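Local coordinates for D-isomer specific 2-hydroxyacid dehydrogenase family protein (Desulfovibrio vulgaris, PDB 5TX7) that probably interconverts D-2-hydroxy acids and the matching 2-oxo acids, using NAD as the hydride carrier, at residues 243-248 / 272-277; 98-103 / 157-162; 222-227 / 254-259; 6-11 / 52-57; 70-75 / 90-95. All coordinates share one frame; numbering follows the deposited sequence.

Contact 1: residues 243-248 / 272-277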
# COMPACT_ATOMS: atom_id res chain seq x y z
N ASP A 243 10.28 8.43 -21.86
CA ASP A 243 11.57 8.16 -22.50
C ASP A 243 12.31 7.27 -21.51
O ASP A 243 12.82 7.74 -20.49
CB ASP A 243 12.33 9.46 -22.80
CG ASP A 243 13.75 9.22 -23.36
OD1 ASP A 243 14.19 8.06 -23.52
OD2 ASP A 243 14.46 10.21 -23.64
N GLU A 244 12.35 5.97 -21.80
CA GLU A 244 12.88 4.95 -20.88
C GLU A 244 14.35 5.18 -20.52
O GLU A 244 14.76 4.91 -19.39
CB GLU A 244 12.68 3.53 -21.46
CG GLU A 244 11.21 3.11 -21.60
CD GLU A 244 11.00 1.63 -21.89
OE1 GLU A 244 11.94 0.95 -22.41
OE2 GLU A 244 9.89 1.11 -21.60
N ARG A 245 15.12 5.71 -21.47
CA ARG A 245 16.53 6.05 -21.26
C ARG A 245 16.71 7.14 -20.20
O ARG A 245 17.46 6.98 -19.25
CB ARG A 245 17.16 6.49 -22.60
CG ARG A 245 18.61 6.96 -22.54
CD ARG A 245 19.54 5.97 -21.84
NE ARG A 245 19.61 4.68 -22.53
CZ ARG A 245 20.53 3.74 -22.31
NH1 ARG A 245 21.51 3.91 -21.42
NH2 ARG A 245 20.48 2.60 -23.01
N ALA A 246 16.00 8.24 -20.38
CA ALA A 246 16.06 9.37 -19.45
C ALA A 246 15.67 8.97 -18.03
O ALA A 246 16.28 9.42 -17.05
CB ALA A 246 15.19 10.51 -19.94
N VAL A 247 14.67 8.10 -17.92
CA VAL A 247 14.20 7.63 -16.62
C VAL A 247 15.26 6.75 -15.95
O VAL A 247 15.54 6.90 -14.76
CB VAL A 247 12.83 6.94 -16.75
CG1 VAL A 247 12.39 6.30 -15.44
CG2 VAL A 247 11.77 7.94 -17.22
N ALA A 248 15.87 5.84 -16.72
CA ALA A 248 16.95 5.02 -16.18
C ALA A 248 18.09 5.89 -15.62
O ALA A 248 18.52 5.69 -14.49
CB ALA A 248 17.48 4.07 -17.24
N ASP A 272 18.22 -6.32 -21.89
CA ASP A 272 18.89 -5.02 -22.03
C ASP A 272 17.98 -3.75 -22.03
O ASP A 272 18.45 -2.67 -22.37
CB ASP A 272 19.79 -5.05 -23.28
CG ASP A 272 19.00 -5.00 -24.61
OD1 ASP A 272 17.75 -5.10 -24.65
OD2 ASP A 272 19.68 -4.91 -25.66
N ASN A 273 16.70 -3.88 -21.67
CA ASN A 273 15.87 -2.69 -21.40
C ASN A 273 16.55 -1.93 -20.27
O ASN A 273 16.86 -2.53 -19.23
CB ASN A 273 14.45 -3.11 -20.99
CG ASN A 273 13.48 -1.93 -20.87
OD1 ASN A 273 13.77 -0.93 -20.22
ND2 ASN A 273 12.30 -2.06 -21.49
N PRO A 274 16.80 -0.61 -20.45
CA PRO A 274 17.56 0.10 -19.40
C PRO A 274 16.85 0.14 -18.04
O PRO A 274 17.52 0.23 -17.01
CB PRO A 274 17.72 1.52 -19.98
CG PRO A 274 16.62 1.65 -20.99
CD PRO A 274 16.41 0.28 -21.56
N LEU A 275 15.52 0.04 -18.03
CA LEU A 275 14.76 0.03 -16.78
C LEU A 275 14.91 -1.25 -15.95
O LEU A 275 14.64 -1.21 -14.75
CB LEU A 275 13.29 0.38 -17.04
CG LEU A 275 13.11 1.82 -17.58
CD1 LEU A 275 11.71 2.02 -18.14
CD2 LEU A 275 13.45 2.87 -16.53
N LEU A 276 15.39 -2.34 -16.55
CA LEU A 276 15.70 -3.57 -15.80
C LEU A 276 17.09 -3.57 -15.13
O LEU A 276 17.34 -4.40 -14.27
CB LEU A 276 15.55 -4.80 -16.69
CG LEU A 276 14.10 -5.19 -16.96
CD1 LEU A 276 14.03 -6.13 -18.16
CD2 LEU A 276 13.47 -5.86 -15.74
N SER A 277 17.96 -2.64 -15.53
CA SER A 277 19.28 -2.47 -14.90
C SER A 277 19.32 -1.28 -13.94
O SER A 277 20.34 -1.07 -13.26
CB SER A 277 20.36 -2.27 -15.97
OG SER A 277 20.21 -3.20 -17.03
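Asn273 OD1 is the best-held polar atom, and one donor grips it: Leu275 N lies 3.0 Å from Asn273 OD1, in the carbonyl plane and on a lone pair, with an N-H...O angle of 154°. This is the N-cap of the short, weakly bonded helical turn that follows. Asp243 caps the neighbouring helix 244-253 in the same manner, its OD1 taking a weak bond from Arg245 N. Fixing Asn273 OD1 also sets the other end of the amide, whose ND2 gives a weak bond to Glu244 OE1 (3.2 Å) at a poorly directed 124°. The two side chains cross at about a right angle, and their carboxylate and amide planes are turned 45° apart. Glu244 OE2 accepts from Ser265 N, the firmer of the carboxylate's two bonds.

Below the polar tips lies an apolar layer. Leu275 forks across the first helical turn: its CD1 meets Glu244 CG at 3.7 Å, at the foot of an otherwise extended chain, and its CD2 reaches Val247 CG1 at 3.8 Å. Pro274 fills the next position, with its CB 3.8 Å from Ala248 CB. On the exposed flank the bent Arg245 chain brings its guanidinium beside the proline ring, Pro274 CB standing 4.2 Å above the plane toward the rim.

The contact joins two helix starts of the Rossmann-type NAD-binding domain. One amide serves both as cap acceptor and as donor to the carboxylate, while the poor angle of that second bond suggests that apolar contacts of Leu275 and Pro274 contribute much of the hold.

Contact 2: residues 98-103 / 157-162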
# COMPACT_ATOMS: atom_id res chain seq x y z
N TYR A 98 -14.30 -0.35 -15.44
CA TYR A 98 -14.25 -1.56 -14.61
C TYR A 98 -13.09 -1.57 -13.59
O TYR A 98 -13.21 -2.19 -12.54
CB TYR A 98 -14.15 -2.84 -15.50
CG TYR A 98 -12.78 -3.05 -16.14
CD1 TYR A 98 -11.78 -3.77 -15.50
CD2 TYR A 98 -12.52 -2.57 -17.41
CE1 TYR A 98 -10.53 -3.95 -16.09
CE2 TYR A 98 -11.30 -2.74 -18.03
CZ TYR A 98 -10.30 -3.43 -17.35
OH TYR A 98 -9.06 -3.60 -17.94
N GLY A 99 -11.98 -0.93 -13.93
CA GLY A 99 -10.75 -1.06 -13.17
C GLY A 99 -10.23 0.21 -12.52
O GLY A 99 -9.04 0.30 -12.17
N THR A 100 -11.11 1.19 -12.33
CA THR A 100 -10.74 2.47 -11.72
C THR A 100 -10.09 2.29 -10.36
O THR A 100 -9.03 2.83 -10.09
CB THR A 100 -11.99 3.37 -11.53
OG1 THR A 100 -12.60 3.62 -12.81
CG2 THR A 100 -11.63 4.70 -10.86
N ASP A 101 -10.72 1.51 -9.51
CA ASP A 101 -10.20 1.30 -8.17
C ASP A 101 -9.00 0.37 -8.15
O ASP A 101 -8.07 0.57 -7.36
CB ASP A 101 -11.30 0.75 -7.28
CG ASP A 101 -12.40 1.78 -7.01
OD1 ASP A 101 -12.07 2.83 -6.42
OD2 ASP A 101 -13.58 1.53 -7.39
N SER A 102 -9.01 -0.65 -9.01
CA SER A 102 -7.88 -1.56 -9.14
C SER A 102 -6.62 -0.78 -9.47
O SER A 102 -5.60 -0.94 -8.80
CB SER A 102 -8.16 -2.61 -10.21
OG SER A 102 -7.23 -3.69 -10.13
N VAL A 103 -6.71 0.10 -10.47
CA VAL A 103 -5.55 0.84 -10.96
C VAL A 103 -5.07 1.87 -9.95
O VAL A 103 -3.87 1.88 -9.61
CB VAL A 103 -5.80 1.47 -12.36
CG1 VAL A 103 -4.67 2.39 -12.80
CG2 VAL A 103 -5.94 0.34 -13.40
N GLY A 157 -9.13 11.98 -15.46
CA GLY A 157 -10.34 11.16 -15.59
C GLY A 157 -10.62 10.44 -14.28
O GLY A 157 -10.10 10.81 -13.23
N ASN A 158 -11.40 9.37 -14.36
CA ASN A 158 -11.86 8.65 -13.15
C ASN A 158 -10.71 8.10 -12.28
O ASN A 158 -10.76 8.24 -11.06
CB ASN A 158 -12.76 7.47 -13.53
CG ASN A 158 -14.07 7.91 -14.20
OD1 ASN A 158 -14.47 7.36 -15.21
ND2 ASN A 158 -14.73 8.89 -13.62
N THR A 159 -9.70 7.50 -12.92
CA THR A 159 -8.61 6.87 -12.18
C THR A 159 -7.76 7.93 -11.47
O THR A 159 -7.55 7.87 -10.27
CB THR A 159 -7.74 6.01 -13.12
OG1 THR A 159 -8.55 5.02 -13.74
CG2 THR A 159 -6.68 5.29 -12.38
N GLY A 160 -7.32 8.91 -12.25
CA GLY A 160 -6.66 10.11 -11.74
C GLY A 160 -7.38 10.74 -10.56
O GLY A 160 -6.76 11.05 -9.57
N ARG A 161 -8.68 10.91 -10.66
CA ARG A 161 -9.46 11.49 -9.56
C ARG A 161 -9.45 10.63 -8.32
O ARG A 161 -9.39 11.15 -7.21
CB ARG A 161 -10.91 11.70 -9.97
CG ARG A 161 -11.08 12.83 -10.97
CD ARG A 161 -12.43 12.71 -11.64
NE ARG A 161 -12.56 13.59 -12.79
CZ ARG A 161 -13.65 13.67 -13.54
NH1 ARG A 161 -14.71 12.89 -13.28
NH2 ARG A 161 -13.69 14.50 -14.58
N ARG A 162 -9.52 9.30 -8.53
CA ARG A 162 -9.42 8.32 -7.43
C ARG A 162 -8.05 8.42 -6.77
O ARG A 162 -7.94 8.48 -5.55
CB ARG A 162 -9.65 6.91 -7.96
CG ARG A 162 -9.95 5.86 -6.93
CD ARG A 162 -11.35 6.07 -6.39
NE ARG A 162 -11.28 6.50 -5.03
CZ ARG A 162 -12.28 7.07 -4.38
NH1 ARG A 162 -12.10 7.46 -3.12
NH2 ARG A 162 -13.48 7.26 -4.95
O HOH W 1 -11.34 3.64 -15.30
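Gly157 at the N-cap and Gly160 in the first turn of helix 158-169 fit the GxGxxG pattern of Rossmann-type dinucleotide-binding domains, and this turn packs against the first turn of helix 100-116. The closest backbone approach is between Thr100 CA and Thr159 CA, 4.9 Å apart. Small side chains permit this. Both threonines hold OG1 anti to their own carbonyl carbon (chi1 -60° and -59°), which leaves each CG2 anti to the backbone N.

In the tight part, Val103 CG1 meets Thr159 CG2 at 3.6 Å, the two side chains crossing at about a right angle. Thr100 CG2 rests on the peptide of Asn158, 3.7 Å from Asn158 O, and also touches Arg162 CB.

The polar margins are looser. A water lies 2.8 Å from Thr100 OG1 and binds Thr159 OG1 only weakly, so solvent spans the two hydroxyls where they do not meet directly. Thr100 OG1 has a further weak bond to Gly97 O, just before its helix. At the charged margin, Arg162 bends at chi2 and chi3, and its NH1 makes a weak hydrogen bond to Ala169 O of the second subunit. Asp101 lies beside its aliphatic part, OD1 being 3.3 Å from Arg162 CD. Any attraction there is probably electrostatic only: Asp101 OD1 sits 4.0 Å from Arg162 NE, well out of the guanidinium plane, with no N-H aimed at it.

Contact 3: residues 222-227 / 254-259; sequences RRLASM and GRLAGA
The two segments face each other across a gap. In 222-227 Met227 N is bonded back to Leu224 O, while Gly254 closes the preceding helix in a Schellman motif, its phi of 97° being one that calls for glycine. From there the chain passes through Arg255 and Leu256, then round a corner at Ala257 into the strand at Gly258-Ala259. The nearest alpha carbons, Met227 CA and Arg255 CA, are 7.3 Å apart, so side chains must bridge the gap.

Arg255 does most of this. Its CG is anti to the backbone N, and bends at chi2 and chi3 (72° and 73°) lay the chain across the carbonyl oxygens of Leu224, Ala225 and Met227. Leu224 O lies 3.2 Å from Arg255 CD, and Ala225 O stands 3.4 Å above the centre of the guanidinium of Arg255. Met227 O is 3.0 Å from Arg255 NH1. A water donates to Ala225 O (2.8 Å) and accepts a weak bond from Arg255 NH2. The positive guanidinium would probably offset the partial negative charge of these carbonyl oxygens.

Deeper in, Leu224 and Leu256 cross at about a right angle, with Leu224 CD2 and Leu256 CD1 4.0 Å apart, and Met227 SD approaches Leu256 CD2 at 4.2 Å.

Around this core, Leu224 also packs on Ala246 and Val247 of helix 244-253, Leu256 on Leu251 of that helix, and Gly258 is backbone-bonded to Leu233 of strand 231-235.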
# COMPACT_ATOMS: atom_id res chain seq x y z
N ARG A 222 13.99 16.57 -20.03
CA ARG A 222 13.76 17.96 -19.61
C ARG A 222 12.84 18.10 -18.40
O ARG A 222 13.15 18.85 -17.48
CB ARG A 222 13.19 18.81 -20.75
CG ARG A 222 13.03 20.30 -20.40
CD ARG A 222 12.33 21.08 -21.50
NE ARG A 222 11.03 20.51 -21.83
CZ ARG A 222 9.85 20.85 -21.29
NH1 ARG A 222 8.77 20.20 -21.69
NH2 ARG A 222 9.73 21.82 -20.39
N ARG A 223 11.70 17.40 -18.43
CA ARG A 223 10.78 17.41 -17.30
C ARG A 223 11.39 16.72 -16.08
O ARG A 223 11.14 17.16 -14.95
CB ARG A 223 9.46 16.78 -17.65
CG ARG A 223 8.52 17.82 -18.19
CD ARG A 223 7.50 17.27 -19.15
NE ARG A 223 6.89 18.36 -19.91
CZ ARG A 223 6.15 18.20 -21.00
NH1 ARG A 223 5.89 16.99 -21.47
NH2 ARG A 223 5.68 19.25 -21.64
N LEU A 224 12.17 15.67 -16.32
CA LEU A 224 12.89 14.99 -15.23
C LEU A 224 13.91 15.90 -14.56
O LEU A 224 13.96 15.99 -13.35
CB LEU A 224 13.56 13.70 -15.71
CG LEU A 224 12.64 12.53 -16.08
CD1 LEU A 224 13.45 11.48 -16.83
CD2 LEU A 224 11.97 11.95 -14.84
N ALA A 225 14.68 16.64 -15.37
CA ALA A 225 15.63 17.64 -14.85
C ALA A 225 14.96 18.74 -14.02
O ALA A 225 15.59 19.31 -13.14
CB ALA A 225 16.39 18.27 -16.00
N SER A 226 13.70 19.04 -14.33
CA SER A 226 12.94 20.04 -13.57
C SER A 226 12.48 19.56 -12.19
O SER A 226 12.09 20.37 -11.36
CB SER A 226 11.73 20.55 -14.40
OG SER A 226 10.62 19.69 -14.29
N MET A 227 12.48 18.26 -11.96
CA MET A 227 11.92 17.70 -10.72
C MET A 227 12.91 17.87 -9.58
O MET A 227 14.12 17.97 -9.80
CB MET A 227 11.59 16.22 -10.87
CG MET A 227 10.45 15.94 -11.83
SD MET A 227 10.01 14.20 -11.89
CE MET A 227 8.91 14.22 -10.46
N GLY A 254 20.00 9.69 -9.00
CA GLY A 254 19.34 10.05 -7.74
C GLY A 254 18.28 11.13 -7.88
O GLY A 254 17.67 11.53 -6.87
N ARG A 255 18.03 11.59 -9.11
CA ARG A 255 16.95 12.52 -9.39
C ARG A 255 15.65 11.91 -8.95
O ARG A 255 14.86 12.55 -8.23
CB ARG A 255 16.89 12.84 -10.89
CG ARG A 255 15.69 13.68 -11.36
CD ARG A 255 15.84 15.11 -10.88
NE ARG A 255 16.88 15.86 -11.60
CZ ARG A 255 17.42 16.99 -11.20
NH1 ARG A 255 17.04 17.56 -10.05
NH2 ARG A 255 18.35 17.58 -11.94
N LEU A 256 15.41 10.69 -9.43
CA LEU A 256 14.29 9.90 -8.98
C LEU A 256 14.80 8.99 -7.90
O LEU A 256 15.76 8.21 -8.13
CB LEU A 256 13.69 9.08 -10.11
CG LEU A 256 12.93 9.84 -11.20
CD1 LEU A 256 12.49 8.87 -12.29
CD2 LEU A 256 11.72 10.56 -10.62
N ALA A 257 14.16 9.08 -6.73
CA ALA A 257 14.40 8.15 -5.64
C ALA A 257 13.80 6.79 -5.95
O ALA A 257 14.16 5.79 -5.30
CB ALA A 257 13.81 8.69 -4.34
N GLY A 258 12.88 6.73 -6.89
CA GLY A 258 12.22 5.49 -7.23
C GLY A 258 11.23 5.63 -8.38
O GLY A 258 10.69 6.71 -8.67
N ALA A 259 10.97 4.51 -9.03
CA ALA A 259 9.99 4.44 -10.09
C ALA A 259 9.22 3.14 -9.95
O ALA A 259 9.81 2.11 -9.67
CB ALA A 259 10.66 4.54 -11.44
O HOH W 2 18.05 20.56 -12.50

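Contact 4: residues 6-11 / 52-57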
# COMPACT_ATOMS: atom_id res chain seq x y z
N ALA A 6 -15.01 -17.13 -26.30
CA ALA A 6 -13.95 -16.32 -25.69
C ALA A 6 -12.59 -16.86 -26.17
O ALA A 6 -12.21 -18.01 -25.88
CB ALA A 6 -14.05 -16.36 -24.18
N LEU A 7 -11.87 -16.02 -26.91
CA LEU A 7 -10.61 -16.43 -27.53
C LEU A 7 -9.42 -16.37 -26.57
O LEU A 7 -8.44 -17.07 -26.78
CB LEU A 7 -10.33 -15.59 -28.80
CG LEU A 7 -11.34 -15.76 -29.94
CD1 LEU A 7 -11.08 -14.76 -31.05
CD2 LEU A 7 -11.33 -17.19 -30.49
N ASP A 8 -9.49 -15.53 -25.55
CA ASP A 8 -8.45 -15.52 -24.51
C ASP A 8 -9.02 -15.17 -23.15
O ASP A 8 -8.84 -14.07 -22.67
CB ASP A 8 -7.27 -14.60 -24.89
CG ASP A 8 -7.67 -13.15 -25.11
OD1 ASP A 8 -8.84 -12.89 -25.50
OD2 ASP A 8 -6.81 -12.26 -24.92
N GLY A 9 -9.72 -16.13 -22.56
CA GLY A 9 -10.44 -15.92 -21.31
C GLY A 9 -9.65 -16.18 -20.03
O GLY A 9 -10.14 -15.88 -18.93
N TYR A 10 -8.44 -16.69 -20.15
CA TYR A 10 -7.69 -17.07 -18.95
C TYR A 10 -7.38 -15.87 -18.05
O TYR A 10 -7.67 -15.93 -16.86
CB TYR A 10 -6.41 -17.82 -19.31
CG TYR A 10 -5.66 -18.32 -18.10
CD1 TYR A 10 -6.19 -19.35 -17.30
CD2 TYR A 10 -4.46 -17.76 -17.72
CE1 TYR A 10 -5.51 -19.81 -16.18
CE2 TYR A 10 -3.77 -18.21 -16.61
CZ TYR A 10 -4.29 -19.24 -15.83
OH TYR A 10 -3.57 -19.68 -14.73
N THR A 11 -6.81 -14.81 -18.61
CA THR A 11 -6.50 -13.59 -17.85
C THR A 11 -7.74 -12.93 -17.20
O THR A 11 -7.65 -12.43 -16.08
CB THR A 11 -5.75 -12.52 -18.69
OG1 THR A 11 -6.50 -12.19 -19.86
CG2 THR A 11 -4.36 -13.02 -19.14
N ASN A 52 -9.83 -10.16 -25.40
CA ASN A 52 -9.12 -9.19 -24.59
C ASN A 52 -8.01 -8.61 -25.48
O ASN A 52 -8.08 -7.45 -25.86
CB ASN A 52 -8.57 -9.85 -23.32
CG ASN A 52 -8.11 -8.85 -22.28
OD1 ASN A 52 -7.74 -7.72 -22.60
ND2 ASN A 52 -8.14 -9.26 -21.01
N LYS A 53 -7.03 -9.42 -25.82
CA LYS A 53 -5.89 -8.98 -26.63
C LYS A 53 -5.69 -9.80 -27.91
O LYS A 53 -4.69 -9.62 -28.59
CB LYS A 53 -4.59 -9.01 -25.79
CG LYS A 53 -4.58 -8.10 -24.59
CD LYS A 53 -4.67 -6.62 -24.96
CE LYS A 53 -4.64 -5.73 -23.71
NZ LYS A 53 -6.00 -5.56 -23.10
N VAL A 54 -6.62 -10.70 -28.23
CA VAL A 54 -6.52 -11.45 -29.49
C VAL A 54 -6.90 -10.50 -30.63
O VAL A 54 -7.95 -9.87 -30.59
CB VAL A 54 -7.42 -12.69 -29.50
CG1 VAL A 54 -7.40 -13.36 -30.87
CG2 VAL A 54 -6.94 -13.67 -28.43
N PRO A 55 -6.02 -10.36 -31.63
CA PRO A 55 -6.27 -9.38 -32.68
C PRO A 55 -7.33 -9.82 -33.69
O PRO A 55 -7.40 -11.00 -33.99
CB PRO A 55 -4.89 -9.23 -33.36
CG PRO A 55 -4.18 -10.49 -33.05
CD PRO A 55 -4.68 -10.97 -31.74
N LEU A 56 -8.14 -8.88 -34.16
CA LEU A 56 -9.12 -9.13 -35.22
C LEU A 56 -9.03 -8.05 -36.28
O LEU A 56 -9.40 -6.90 -36.05
CB LEU A 56 -10.53 -9.16 -34.64
CG LEU A 56 -10.81 -10.24 -33.60
CD1 LEU A 56 -12.13 -9.96 -32.91
CD2 LEU A 56 -10.80 -11.62 -34.26
N ASP A 57 -8.52 -8.43 -37.44
CA ASP A 57 -8.36 -7.53 -38.60
C ASP A 57 -9.47 -7.77 -39.62
O ASP A 57 -10.37 -8.56 -39.38
CB ASP A 57 -6.96 -7.74 -39.22
CG ASP A 57 -6.75 -9.14 -39.82
OD1 ASP A 57 -7.57 -10.05 -39.61
OD2 ASP A 57 -5.75 -9.33 -40.51
O HOH W 3 -9.01 -12.03 -20.83
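Two loops that follow the neighbouring parallel strands 3-6 and 48-51 are tied together at the ends of those strands by one buried carboxylate. Asp8 CG occupies the crowded position between backbone N and carbonyl carbon (chi1 60°), which turns both oxygens toward successive amides. Asn52 N gives Asp8 OD1 an almost perfectly straight bond of 2.9 Å, angle 179°, and Lys53 N gives Asp8 OD2 one of 3.0 Å, angle 171°. Each oxygen uses its syn lone pair, so the carboxylate forms a two-pronged clasp whose rotation is fixed. Two peptide N-H groups would be expected to favour its ionised form.

The sheet order 2-1-3-4-5 is that of the flavodoxin-like domain that carries the substrate side in this family, and these loops lie at the C-terminal edge of its strands. Val54 CG2 packs beneath the clasp, 3.4 Å from Asp8 CG, and also meets Leu7 CB at 3.9 Å. On the other flank a water donates to Asp8 O (2.8 Å), accepts from Asn52 ND2 (2.9 Å) and bonds Thr11 OG1. The Asn52 amide is held from its other end by Lys53 NZ, 2.8 Å from Asn52 OD1, while Lys53 makes a cation-pi contact with Trp136 of the second subunit.

Contact 5: residues 70-75 / 90-95; sequences VSVLAT and IPVSNV
Val92 is the bump that fits between two neighbours on the adjoining strand. Its CG2 lies 4.2 Å from Val70 CB, and its CG1 presses on Val72 CG2 at 3.9 Å, so the side chain occupies the hollow left between Val70 and Val72. Val70 answers in kind, lying between Val92 and Ile90, with Val70 CG2 and Ile90 CG2 3.9 Å apart. Val70 and Ile90 cross obliquely, as do Val72 and Val92, and helix 82-87 packs on this side through Val82 and Ala85. The other face, with Ser71 and Ser93, is smaller and more polar: Ser71 OG takes a bond from Asn305 ND2, and Ser93 OG binds Val315 O.

Backbone bonds set the register. Val70 N donates to Pro91 O, Ser93 N to Val70 O (2.9 Å), and Val72 N to Ser93 O (2.7 Å), each nearly along its C=O axis. Beyond Val72 the chain makes an inverse gamma turn centred on Leu73, yet the two segments rejoin. Val95 N reaches Ala74 O at 3.0 Å from a position 34° out of the carbonyl plane. Asn94, its CG in the crowded position (chi1 71°), tucks CB against Ala74 O and sends ND2 to a lone pair of Thr75 O (2.8 Å). Thr75 OG1 donates to Val95 O at 3.0 Å, which closes the end of the pair.

Parallel bridges Val70-Val92 and Ser71-Ser93, with helix 82-87 between the strands in the chain, are characteristic of a beta-alpha-beta crossover, here adding strand 92-93, outermost of the five and flanked by the chain around Asn316-Val318.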
# COMPACT_ATOMS: atom_id res chain seq x y z
N VAL A 70 -18.93 -8.29 -31.48
CA VAL A 70 -17.68 -8.43 -30.73
C VAL A 70 -17.72 -7.60 -29.45
O VAL A 70 -18.04 -6.41 -29.49
CB VAL A 70 -16.48 -8.01 -31.59
CG1 VAL A 70 -15.18 -8.13 -30.78
CG2 VAL A 70 -16.43 -8.88 -32.85
N SER A 71 -17.43 -8.24 -28.32
CA SER A 71 -17.23 -7.48 -27.09
C SER A 71 -15.78 -7.64 -26.64
O SER A 71 -15.26 -8.75 -26.57
CB SER A 71 -18.20 -7.93 -26.00
OG SER A 71 -18.33 -6.91 -25.01
N VAL A 72 -15.14 -6.50 -26.36
CA VAL A 72 -13.75 -6.47 -25.96
C VAL A 72 -13.66 -6.41 -24.45
O VAL A 72 -14.29 -5.55 -23.82
CB VAL A 72 -13.03 -5.27 -26.57
CG1 VAL A 72 -11.56 -5.24 -26.15
CG2 VAL A 72 -13.15 -5.31 -28.09
N LEU A 73 -12.84 -7.29 -23.88
CA LEU A 73 -12.71 -7.50 -22.44
C LEU A 73 -11.65 -6.57 -21.87
O LEU A 73 -10.67 -6.99 -21.24
CB LEU A 73 -12.36 -8.97 -22.14
CG LEU A 73 -13.28 -10.05 -22.72
CD1 LEU A 73 -12.64 -11.43 -22.59
CD2 LEU A 73 -14.64 -10.01 -22.04
N ALA A 74 -11.88 -5.28 -22.08
CA ALA A 74 -10.93 -4.23 -21.79
C ALA A 74 -11.59 -2.89 -22.13
O ALA A 74 -12.65 -2.86 -22.73
CB ALA A 74 -9.65 -4.41 -22.62
N THR A 75 -10.94 -1.82 -21.74
CA THR A 75 -11.32 -0.48 -22.18
C THR A 75 -10.68 -0.19 -23.54
O THR A 75 -11.29 0.43 -24.41
CB THR A 75 -10.86 0.57 -21.15
OG1 THR A 75 -11.30 0.19 -19.84
CG2 THR A 75 -11.44 1.93 -21.50
N ILE A 90 -20.84 -5.17 -37.97
CA ILE A 90 -20.57 -5.81 -36.68
C ILE A 90 -20.30 -4.73 -35.64
O ILE A 90 -19.25 -4.11 -35.68
CB ILE A 90 -19.34 -6.75 -36.78
CG1 ILE A 90 -19.61 -7.87 -37.80
CG2 ILE A 90 -19.01 -7.37 -35.41
CD1 ILE A 90 -18.37 -8.59 -38.27
N PRO A 91 -21.25 -4.49 -34.71
CA PRO A 91 -20.96 -3.60 -33.57
C PRO A 91 -19.84 -4.15 -32.71
O PRO A 91 -19.78 -5.37 -32.50
CB PRO A 91 -22.27 -3.60 -32.77
CG PRO A 91 -23.32 -4.14 -33.68
CD PRO A 91 -22.63 -5.02 -34.67
N VAL A 92 -18.97 -3.28 -32.22
CA VAL A 92 -17.91 -3.67 -31.29
C VAL A 92 -18.13 -2.87 -30.02
O VAL A 92 -18.19 -1.64 -30.05
CB VAL A 92 -16.50 -3.38 -31.84
CG1 VAL A 92 -15.44 -3.86 -30.86
CG2 VAL A 92 -16.29 -4.09 -33.17
N SER A 93 -18.25 -3.58 -28.90
CA SER A 93 -18.37 -2.94 -27.60
C SER A 93 -17.12 -3.14 -26.75
O SER A 93 -16.43 -4.17 -26.87
CB SER A 93 -19.60 -3.47 -26.87
OG SER A 93 -20.79 -3.07 -27.51
N ASN A 94 -16.83 -2.17 -25.88
CA ASN A 94 -15.80 -2.32 -24.84
C ASN A 94 -16.41 -2.19 -23.45
O ASN A 94 -17.63 -2.15 -23.32
CB ASN A 94 -14.64 -1.33 -25.07
CG ASN A 94 -15.02 0.11 -24.77
OD1 ASN A 94 -16.20 0.46 -24.58
ND2 ASN A 94 -14.00 0.96 -24.74
N VAL A 95 -15.57 -2.16 -22.42
CA VAL A 95 -16.01 -1.93 -21.05
C VAL A 95 -15.16 -0.83 -20.41
O VAL A 95 -14.03 -1.09 -19.97
CB VAL A 95 -15.86 -3.21 -20.20
CG1 VAL A 95 -16.44 -2.98 -18.80
CG2 VAL A 95 -16.51 -4.41 -20.89

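In the fold
The contacts divide between two parallel-sheet domains. Contacts 4 and 5, centres 11 Å apart, touch through the loops that follow neighbouring strands of the five-stranded sheet, Asn52 OD1 lying 3.3 Å from Leu73 O. Contacts 1 and 3, centres 13 Å apart, interlock in the seven-stranded NAD-binding half, where Ala246 O is 3.5 Å from Leu224 CD1. Contact 2 lies between, 9 Å from the chain centre, and touches contact 5 through Tyr98 CE2 and Thr75 OG1, 3.4 Å apart. Its glycine turn probably marks the cofactor side. In this family the active site lies in the cleft between the domains. A triethylene glycol, probably from crystallisation, lies about 5 Å from the Thr11 side chain of contact 4.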